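Transcriptional regulator, SorC family (Enterococcus faecalis, PDB 2O0M) probably binds DNA to regulate transcription, with a Rossmann-like domain that is likely to recognise a carbohydrate effector. Local coordinates at residues S185-A188 against N189-S192; A155-A158 against E159-S163; L247-A250 against A251-K254. All blocks are in the same frame, centred on the assembly; numbering follows the deposited sequence.

Contact 1 of 3, residues S185-A188 against N189-S192; sequences SVQA and NSIS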
ATOM      1  N   SER A 185      10.142  -2.412  11.696  1.00 14.69           N
ATOM      2  CA  SER A 185      10.353  -3.479  10.723  1.00 14.66           C
ATOM      3  C   SER A 185       9.388  -3.412   9.537  1.00 13.72           C
ATOM      4  O   SER A 185       9.702  -3.924   8.457  1.00 14.20           O
ATOM      5  CB  SER A 185      10.233  -4.859  11.384  1.00 14.93           C
ATOM      6  OG  SER A 185       8.979  -4.993  12.043  1.00 18.32           O
ATOM      7  N   VAL A 186       8.216  -2.811   9.741  1.00 12.84           N
ATOM      8  CA  VAL A 186       7.203  -2.763   8.682  1.00 12.83           C
ATOM      9  C   VAL A 186       6.688  -1.348   8.397  1.00 12.55           C
ATOM     10  O   VAL A 186       5.693  -1.182   7.685  1.00 12.70           O
ATOM     11  CB  VAL A 186       6.020  -3.741   8.954  1.00 11.94           C
ATOM     12  CG1 VAL A 186       6.522  -5.190   9.070  1.00 13.15           C
ATOM     13  CG2 VAL A 186       5.213  -3.319  10.182  1.00 11.53           C
ATOM     14  N   GLN A 187       7.350  -0.321   8.918  1.00 11.85           N
ATOM     15  CA  GLN A 187       6.904   1.040   8.601  1.00 12.92           C
ATOM     16  C   GLN A 187       7.260   1.413   7.149  1.00 12.09           C
ATOM     17  O   GLN A 187       8.205   0.877   6.557  1.00 11.69           O
ATOM     18  CB  GLN A 187       7.411   2.061   9.627  1.00 13.98           C
ATOM     19  CG  GLN A 187       8.750   2.636   9.379  1.00 15.93           C
ATOM     20  CD  GLN A 187       9.083   3.714  10.405  1.00 15.22           C
ATOM     21  OE1 GLN A 187       9.564   3.401  11.483  1.00 17.44           O
ATOM     22  NE2 GLN A 187       8.841   4.986  10.062  1.00 17.31           N
ATOM     23  N   ALA A 188       6.477   2.327   6.575  1.00 11.45           N
ATOM     24  CA  ALA A 188       6.617   2.706   5.177  1.00 11.20           C
ATOM     25  C   ALA A 188       8.043   3.213   4.834  1.00 10.88           C
ATOM     26  O   ALA A 188       8.584   2.894   3.762  1.00 10.77           O
ATOM     27  CB  ALA A 188       5.560   3.766   4.828  1.00 11.58           C
ATOM     28  N   ASN A 189       8.659   3.970   5.744  1.00 10.88           N
ATOM     29  CA  ASN A 189      10.053   4.419   5.552  1.00 11.32           C
ATOM     30  C   ASN A 189      10.967   3.228   5.290  1.00 11.81           C
ATOM     31  O   ASN A 189      11.835   3.266   4.408  1.00 11.42           O
ATOM     32  CB  ASN A 189      10.612   5.156   6.785  1.00 11.65           C
ATOM     33  CG  ASN A 189      10.263   6.636   6.839  1.00 12.14           C
ATOM     34  OD1 ASN A 189      10.334   7.273   7.925  1.00 15.28           O
ATOM     35  ND2 ASN A 189       9.889   7.199   5.709  1.00  8.61           N
ATOM     36  N   SER A 190      10.791   2.187   6.094  1.00 12.16           N
ATOM     37  CA  SER A 190      11.625   0.995   5.992  1.00 12.94           C
ATOM     38  C   SER A 190      11.410   0.286   4.665  1.00 13.21           C
ATOM     39  O   SER A 190      12.381  -0.115   4.001  1.00 13.28           O
ATOM     40  CB  SER A 190      11.366   0.063   7.169  1.00 13.60           C
ATOM     41  OG  SER A 190      11.684   0.725   8.380  1.00 15.07           O
ATOM     42  N   ILE A 191      10.148   0.153   4.254  1.00 12.33           N
ATOM     43  CA  ILE A 191       9.828  -0.474   2.968  1.00 12.37           C
ATOM     44  C   ILE A 191      10.481   0.357   1.840  1.00 11.78           C
ATOM     45  O   ILE A 191      11.065  -0.189   0.918  1.00 11.46           O
ATOM     46  CB  ILE A 191       8.277  -0.626   2.749  1.00 12.66           C
ATOM     47  CG1 ILE A 191       7.734  -1.914   3.391  1.00 14.14           C
ATOM     48  CG2 ILE A 191       7.936  -0.692   1.283  1.00 12.41           C
ATOM     49  CD1 ILE A 191       7.840  -1.986   4.875  1.00 15.16           C
ATOM     50  N   SER A 192      10.412   1.686   1.934  1.00 11.86           N
ATOM     51  CA  SER A 192      10.994   2.558   0.894  1.00 12.03           C
ATOM     52  C   SER A 192      12.492   2.310   0.732  1.00 12.04           C
ATOM     53  O   SER A 192      13.019   2.221  -0.397  1.00 12.41           O
ATOM     54  CB  SER A 192      10.774   4.036   1.244  1.00 12.66           C
ATOM     55  OG  SER A 192       9.388   4.328   1.340  1.00 16.79           O
TER
HETATM   56  O   HOH W   1       7.320   5.582   7.678  1.00 17.87           O
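Ala188 and Ser192 meet through one carbonyl oxygen at the start of helix 188-199, where Gln187 stands at the N-cap and Ala188 opens the first turn. Backbone hydrogen bonds set the frame. Ile191 N donates to Gln187 O at 3.1 Å, and Ser192 N reaches Ala188 O at 2.9 Å, closing the next turn.

Side-chain and water-mediated bonds add to these. Ser192 OG, placed beside its own backbone N by chi1 of -60°, turns back to give Ala188 O a second hydrogen bond of 2.9 Å, coming from above the carbonyl plane rather than along a lone pair. Gln187 carries CG between its backbone N and carbonyl carbon (chi1 87°) and runs extended from there, so that NE2 ends beside the first turn. There a water accepts from both Gln187 NE2 and Asn189 N, each at 2.9 Å. Ser190 OG belongs to a different pairing, with Val184 O in the preceding loop, though it lies 3.6 Å from Gln187 CG.

Ile191 packs its CD1 over backbone carbonyls, 3.3 Å from Gln187 O and 3.6 Å from Val186 O; its apolar neighbours are Val148, Met154 and Ala155.

The cap is thus partly indirect: the N-H of Asn189, too early in the helix for a standard i-to-i-4 backbone bond at this end, is met by a water that also accepts from Gln187 NE2, while Ala188 O takes two donors from one serine.

Contact 2 of 3, residues A155-A158 against E159-S163; sequences AMVA and ENMGS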
ATOM      1  N   ALA A 155       6.607  -5.379   3.399  1.00 11.74           N
ATOM      2  CA  ALA A 155       7.972  -5.626   3.870  1.00 11.50           C
ATOM      3  C   ALA A 155       8.567  -6.819   3.110  1.00 12.39           C
ATOM      4  O   ALA A 155       9.698  -6.768   2.614  1.00 13.22           O
ATOM      5  CB  ALA A 155       7.974  -5.898   5.348  1.00 11.39           C
HETATM    6  N   MSE A 156       7.773  -7.868   2.982  1.00 12.27           N
HETATM    7  CA  MSE A 156       8.231  -9.070   2.272  1.00 13.28           C
HETATM    8  C   MSE A 156       8.362  -8.859   0.774  1.00 12.59           C
HETATM    9  O   MSE A 156       9.327  -9.342   0.142  1.00 13.48           O
HETATM   10  CB  MSE A 156       7.305 -10.242   2.552  1.00 14.68           C
HETATM   11  CG  MSE A 156       7.346 -10.701   3.986  1.00 19.07           C
HETATM   12 SE   MSE A 156       9.119 -11.206   4.632  1.00 35.26          SE
HETATM   13  CE  MSE A 156       9.854 -11.985   3.031  1.00 22.98           C
ATOM     14  N   VAL A 157       7.401  -8.143   0.188  1.00 12.26           N
ATOM     15  CA  VAL A 157       7.500  -7.751  -1.205  1.00 12.20           C
ATOM     16  C   VAL A 157       8.793  -6.983  -1.459  1.00 12.28           C
ATOM     17  O   VAL A 157       9.538  -7.288  -2.393  1.00 12.58           O
ATOM     18  CB  VAL A 157       6.289  -6.882  -1.634  1.00 12.85           C
ATOM     19  CG1 VAL A 157       6.565  -6.208  -2.978  1.00 13.17           C
ATOM     20  CG2 VAL A 157       5.018  -7.731  -1.697  1.00 12.70           C
ATOM     21  N   ALA A 158       9.058  -5.975  -0.628  1.00 12.10           N
ATOM     22  CA  ALA A 158      10.233  -5.130  -0.803  1.00 12.23           C
ATOM     23  C   ALA A 158      11.526  -5.956  -0.772  1.00 12.26           C
ATOM     24  O   ALA A 158      12.413  -5.763  -1.603  1.00 12.46           O
ATOM     25  CB  ALA A 158      10.269  -4.034   0.248  1.00 12.08           C
ATOM     26  N   GLU A 159      11.615  -6.891   0.166  1.00 12.67           N
ATOM     27  CA  GLU A 159      12.823  -7.724   0.321  1.00 13.96           C
ATOM     28  C   GLU A 159      13.091  -8.575  -0.919  1.00 13.98           C
ATOM     29  O   GLU A 159      14.227  -9.010  -1.151  1.00 14.43           O
ATOM     30  CB  GLU A 159      12.681  -8.636   1.541  1.00 14.74           C
ATOM     31  CG  GLU A 159      12.663  -7.907   2.869  1.00 18.41           C
ATOM     32  CD  GLU A 159      14.015  -7.319   3.264  1.00 21.19           C
ATOM     33  OE1 GLU A 159      15.048  -7.683   2.636  1.00 23.67           O
ATOM     34  OE2 GLU A 159      14.037  -6.507   4.222  1.00 21.50           O
ATOM     35  N   ASN A 160      12.051  -8.806  -1.717  1.00 13.72           N
ATOM     36  CA  ASN A 160      12.119  -9.726  -2.853  1.00 14.26           C
ATOM     37  C   ASN A 160      12.005  -9.049  -4.221  1.00 14.39           C
ATOM     38  O   ASN A 160      11.636  -9.685  -5.217  1.00 15.60           O
ATOM     39  CB  ASN A 160      11.047 -10.801  -2.674  1.00 14.40           C
ATOM     40  CG  ASN A 160      11.410 -11.802  -1.589  1.00 15.48           C
ATOM     41  OD1 ASN A 160      12.242 -12.678  -1.808  1.00 19.69           O
ATOM     42  ND2 ASN A 160      10.775 -11.691  -0.426  1.00 16.32           N
HETATM   43  N   MSE A 161      12.375  -7.775  -4.285  1.00 14.54           N
HETATM   44  CA  MSE A 161      12.348  -7.030  -5.543  1.00 15.02           C
HETATM   45  C   MSE A 161      13.637  -7.221  -6.335  1.00 14.51           C
HETATM   46  O   MSE A 161      14.689  -7.511  -5.757  1.00 14.55           O
HETATM   47  CB  MSE A 161      12.174  -5.550  -5.274  1.00 16.32           C
HETATM   48  CG  MSE A 161      10.963  -5.253  -4.495  1.00 20.05           C
HETATM   49 SE   MSE A 161       9.469  -5.375  -5.648  1.00 32.51          SE
HETATM   50  CE  MSE A 161       9.690  -3.726  -6.777  1.00 23.29           C
ATOM     51  N   GLY A 162      13.541  -7.016  -7.643  1.00 14.32           N
ATOM     52  CA  GLY A 162      14.688  -7.041  -8.551  1.00 14.05           C
ATOM     53  C   GLY A 162      14.953  -5.653  -9.100  1.00 14.33           C
ATOM     54  O   GLY A 162      14.286  -4.684  -8.740  1.00 13.85           O
ATOM     55  N   SER A 163      15.923  -5.573 -10.000  1.00 14.44           N
ATOM     56  CA  SER A 163      16.414  -4.315 -10.507  1.00 15.28           C
ATOM     57  C   SER A 163      15.379  -3.568 -11.357  1.00 15.09           C
ATOM     58  O   SER A 163      14.722  -4.162 -12.207  1.00 16.01           O
ATOM     59  CB  SER A 163      17.671  -4.567 -11.348  1.00 15.24           C
ATOM     60  OG  SER A 163      18.178  -3.341 -11.837  1.00 17.65           O
TER
HETATM   61  O   HOH W   2      11.415  -5.170   4.131  1.00 21.86           O
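Asn160 folds its amide back to Met156, over the helix it has just left, a compact example of how a polar residue can finish off a C-terminal turn. Its CB sits 3.6 Å from Met156 O. With chi1 at -73° CG stays beside the backbone N, and this directs the amide back along the chain. At the tip ND2 donates to Met156 O at 2.8 Å, with an N-H...O angle of 162°; the oxygen lies close to the amide plane, so the N-H points well at it, although the donor is tilted from the carbonyl plane. The same nitrogen touches the CE methyl of Met156, a selenomethionine whose bent chain runs alongside the asparagine in the same direction. OD1, the other branch, has a weak hydrogen bond with Ser125 OG, which helps to fix the rotation of the amide.

The backbone meanwhile tightens: Glu159 N still bonds to Ala155 O at 3.1 Å, but Asn160 N keeps only a weak bond to Met156 O and bonds better to Val157 O, three residues back, at 3.0 Å. A water donates to both Ala155 O and Glu159 OE2, linking the two. Beyond, selenomethionine Met161 crosses Val157, its SE 4.0 Å from CG1.

This turn ends helix 152-159, the connection in a beta-alpha-beta crossover from strand 142-148 to its parallel neighbour 169-175. Val157 rests on Phe127 and Leu131 of helix 122-138, and Met161 on Thr132 there, whereas Ala158 and Glu159 meet Val194 of helix 188-199.

Contact 3 of 3, residues L247-A250 against A251-K254; sequences LHMA and ARRK. With PO4 (phosphate ion), chain B.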
ATOM      1  N   LEU A 247      -9.557  -4.327  11.961  1.00 11.60           N
ATOM      2  CA  LEU A 247      -9.353  -4.399  13.411  1.00 12.49           C
ATOM      3  C   LEU A 247      -7.949  -4.868  13.768  1.00 12.79           C
ATOM      4  O   LEU A 247      -7.350  -4.380  14.731  1.00 13.76           O
ATOM      5  CB  LEU A 247     -10.435  -5.250  14.084  1.00 12.03           C
ATOM      6  CG  LEU A 247     -11.849  -4.680  13.898  1.00 12.50           C
ATOM      7  CD1 LEU A 247     -12.841  -5.459  14.746  1.00 13.90           C
ATOM      8  CD2 LEU A 247     -11.937  -3.191  14.267  1.00 12.70           C
ATOM      9  N   HIS A 248      -7.421  -5.806  12.983  1.00 14.11           N
ATOM     10  CA  HIS A 248      -6.041  -6.257  13.135  1.00 14.69           C
ATOM     11  C   HIS A 248      -5.062  -5.091  12.976  1.00 14.38           C
ATOM     12  O   HIS A 248      -4.126  -4.956  13.767  1.00 13.75           O
ATOM     13  CB  HIS A 248      -5.733  -7.356  12.111  1.00 15.85           C
ATOM     14  CG  HIS A 248      -4.504  -8.154  12.425  1.00 18.52           C
ATOM     15  ND1 HIS A 248      -3.293  -7.932  11.807  1.00 21.00           N
ATOM     16  CD2 HIS A 248      -4.308  -9.191  13.275  1.00 20.58           C
ATOM     17  CE1 HIS A 248      -2.398  -8.782  12.277  1.00 20.32           C
ATOM     18  NE2 HIS A 248      -2.989  -9.561  13.165  1.00 21.94           N
HETATM   19  N   MSE A 249      -5.294  -4.233  11.978  1.00 14.00           N
HETATM   20  CA  MSE A 249      -4.468  -3.036  11.773  1.00 14.39           C
HETATM   21  C   MSE A 249      -4.548  -2.102  12.959  1.00 13.21           C
HETATM   22  O   MSE A 249      -3.536  -1.604  13.425  1.00 12.82           O
HETATM   23  CB  MSE A 249      -4.887  -2.232  10.522  1.00 15.21           C
HETATM   24  CG  MSE A 249      -4.604  -2.857   9.191  1.00 17.53           C
HETATM   25 SE   MSE A 249      -2.726  -3.244   8.832  1.00 25.61          SE
HETATM   26  CE  MSE A 249      -1.966  -2.130   9.869  1.00 23.06           C
ATOM     27  N   ALA A 250      -5.759  -1.865  13.450  1.00 12.56           N
ATOM     28  CA  ALA A 250      -5.956  -0.957  14.570  1.00 12.56           C
ATOM     29  C   ALA A 250      -5.209  -1.416  15.823  1.00 12.16           C
ATOM     30  O   ALA A 250      -4.604  -0.608  16.528  1.00 12.45           O
ATOM     31  CB  ALA A 250      -7.450  -0.787  14.861  1.00 12.74           C
ATOM     32  N   ALA A 251      -5.242  -2.717  16.094  1.00 11.33           N
ATOM     33  CA  ALA A 251      -4.521  -3.274  17.232  1.00 11.75           C
ATOM     34  C   ALA A 251      -3.006  -3.225  17.030  1.00 11.52           C
ATOM     35  O   ALA A 251      -2.259  -2.826  17.933  1.00 11.54           O
ATOM     36  CB  ALA A 251      -4.961  -4.702  17.475  1.00 12.30           C
ATOM     37  N   ARG A 252      -2.549  -3.633  15.850  1.00 11.22           N
ATOM     38  CA  ARG A 252      -1.109  -3.678  15.595  1.00 10.75           C
ATOM     39  C   ARG A 252      -0.473  -2.293  15.702  1.00 10.51           C
ATOM     40  O   ARG A 252       0.644  -2.143  16.229  1.00 10.22           O
ATOM     41  CB  ARG A 252      -0.799  -4.272  14.224  1.00 10.62           C
ATOM     42  CG  ARG A 252       0.666  -4.535  14.034  1.00 11.42           C
ATOM     43  CD  ARG A 252       0.917  -5.334  12.779  1.00 10.57           C
ATOM     44  NE  ARG A 252       0.811  -4.507  11.583  1.00 10.61           N
ATOM     45  CZ  ARG A 252       0.656  -4.988  10.353  1.00 10.20           C
ATOM     46  NH1 ARG A 252       0.561  -6.308  10.131  1.00 11.06           N
ATOM     47  NH2 ARG A 252       0.597  -4.153   9.333  1.00 11.75           N
ATOM     48  N   ARG A 253      -1.185  -1.304  15.168  1.00 10.03           N
ATOM     49  CA  ARG A 253      -0.744   0.100  15.169  1.00 10.25           C
ATOM     50  C   ARG A 253      -0.984   0.823  16.490  1.00 10.55           C
ATOM     51  O   ARG A 253      -0.724   2.025  16.602  1.00  9.85           O
ATOM     52  CB  ARG A 253      -1.442   0.854  14.036  1.00 10.07           C
ATOM     53  CG  ARG A 253      -1.006   0.379  12.640  1.00  9.83           C
ATOM     54  CD  ARG A 253      -1.884   1.016  11.584  1.00  9.84           C
ATOM     55  NE  ARG A 253      -1.519   0.661  10.209  1.00  8.84           N
ATOM     56  CZ  ARG A 253      -2.171   1.132   9.148  1.00  8.81           C
ATOM     57  NH1 ARG A 253      -3.196   1.962   9.327  1.00 10.63           N
ATOM     58  NH2 ARG A 253      -1.795   0.784   7.922  1.00 11.07           N
ATOM     59  N   LYS A 254      -1.484   0.096  17.485  1.00 11.05           N
ATOM     60  CA  LYS A 254      -1.695   0.637  18.830  1.00 12.11           C
ATOM     61  C   LYS A 254      -2.563   1.899  18.808  1.00 12.01           C
ATOM     62  O   LYS A 254      -2.244   2.926  19.439  1.00 11.56           O
ATOM     63  CB  LYS A 254      -0.351   0.875  19.532  1.00 12.53           C
ATOM     64  CG  LYS A 254       0.510  -0.378  19.584  1.00 14.11           C
ATOM     65  CD  LYS A 254       1.761  -0.201  20.426  1.00 15.76           C
ATOM     66  CE  LYS A 254       2.629  -1.450  20.379  1.00 18.77           C
ATOM     67  NZ  LYS A 254       1.917  -2.688  20.827  1.00 23.07           N
TER
HETATM   68  P   PO4 B 401      -0.422  -6.492   6.311  1.00 17.36           P
HETATM   69  O1  PO4 B 401      -1.839  -6.935   6.253  1.00 19.86           O
HETATM   70  O2  PO4 B 401       0.332  -6.821   5.078  1.00 17.99           O
HETATM   71  O3  PO4 B 401      -0.367  -5.039   6.663  1.00 22.36           O
HETATM   72  O4  PO4 B 401       0.239  -7.168   7.473  1.00 21.83           O
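Arg252 holds a phosphate ion edge-on through both terminal nitrogens, while the selenium of Met249 lies alongside. NH1 donates to O4 at 2.8 Å with a nearly straight N-H...O angle of 176°, and NH2 to O3 at 3.0 Å. The phosphorus lies in the guanidinium plane, in keeping with a two-pronged grip. CG lies opposite the backbone N (chi1 -171°) and the chain bends at chi3, which carries the group back alongside Met249. The SE of this selenomethionine is 3.5 Å from Arg252 NH2 and 3.7 Å from phosphate O3, so that the selenium lies against one side of the ion; the modelled fit of its CE methyl against Arg253 is too tight to be relied on. His248 has its ring edge toward NH1, with CE1 at 4.4 Å.

The backbone beneath is the last turn of helix 246-252, which follows strand 238-245 of the Rossmann-like sheet. Arg252 N bonds to His248 O and Arg253 N to Met249 O, each at 2.9 Å, before Lys254 turns to positive phi and ends the helix in a Schellman motif.

The phosphate probably came from the crystallisation liquor, yet Lys312 NZ and Thr153 OG1 also bind it, consistent with a site for a phosphorylated sugar as in the related regulator CggR. Behind the first shell, Glu182 makes salt bridges to the NE of both Arg252 and Arg253 and would steady the phosphate-binding guanidinium; Arg253 NH1 has a further salt bridge, to Glu271.

How the contacts relate
Three local turns of one Rossmann-like domain lie at differing distances from a phosphate held by contact 3. Contacts 1 and 2, with centres about 12 Å apart, touch directly: Ile191 CG1 packs 3.6 Å from Ala155 N, joining the start of helix 188-199 to helix 152-159. Contact 3 stands apart, its nearest atoms about 5 Å from contact 1 and about 9 Å from contact 2, with centres about 16 Å and 24 Å away. The bound phosphate relates them: Arg252 belongs to contact 3, Thr153 lies in the first turn of the helix that ends in contact 2, and Glu182, partner of Arg252, lies in the loop leading to contact 1.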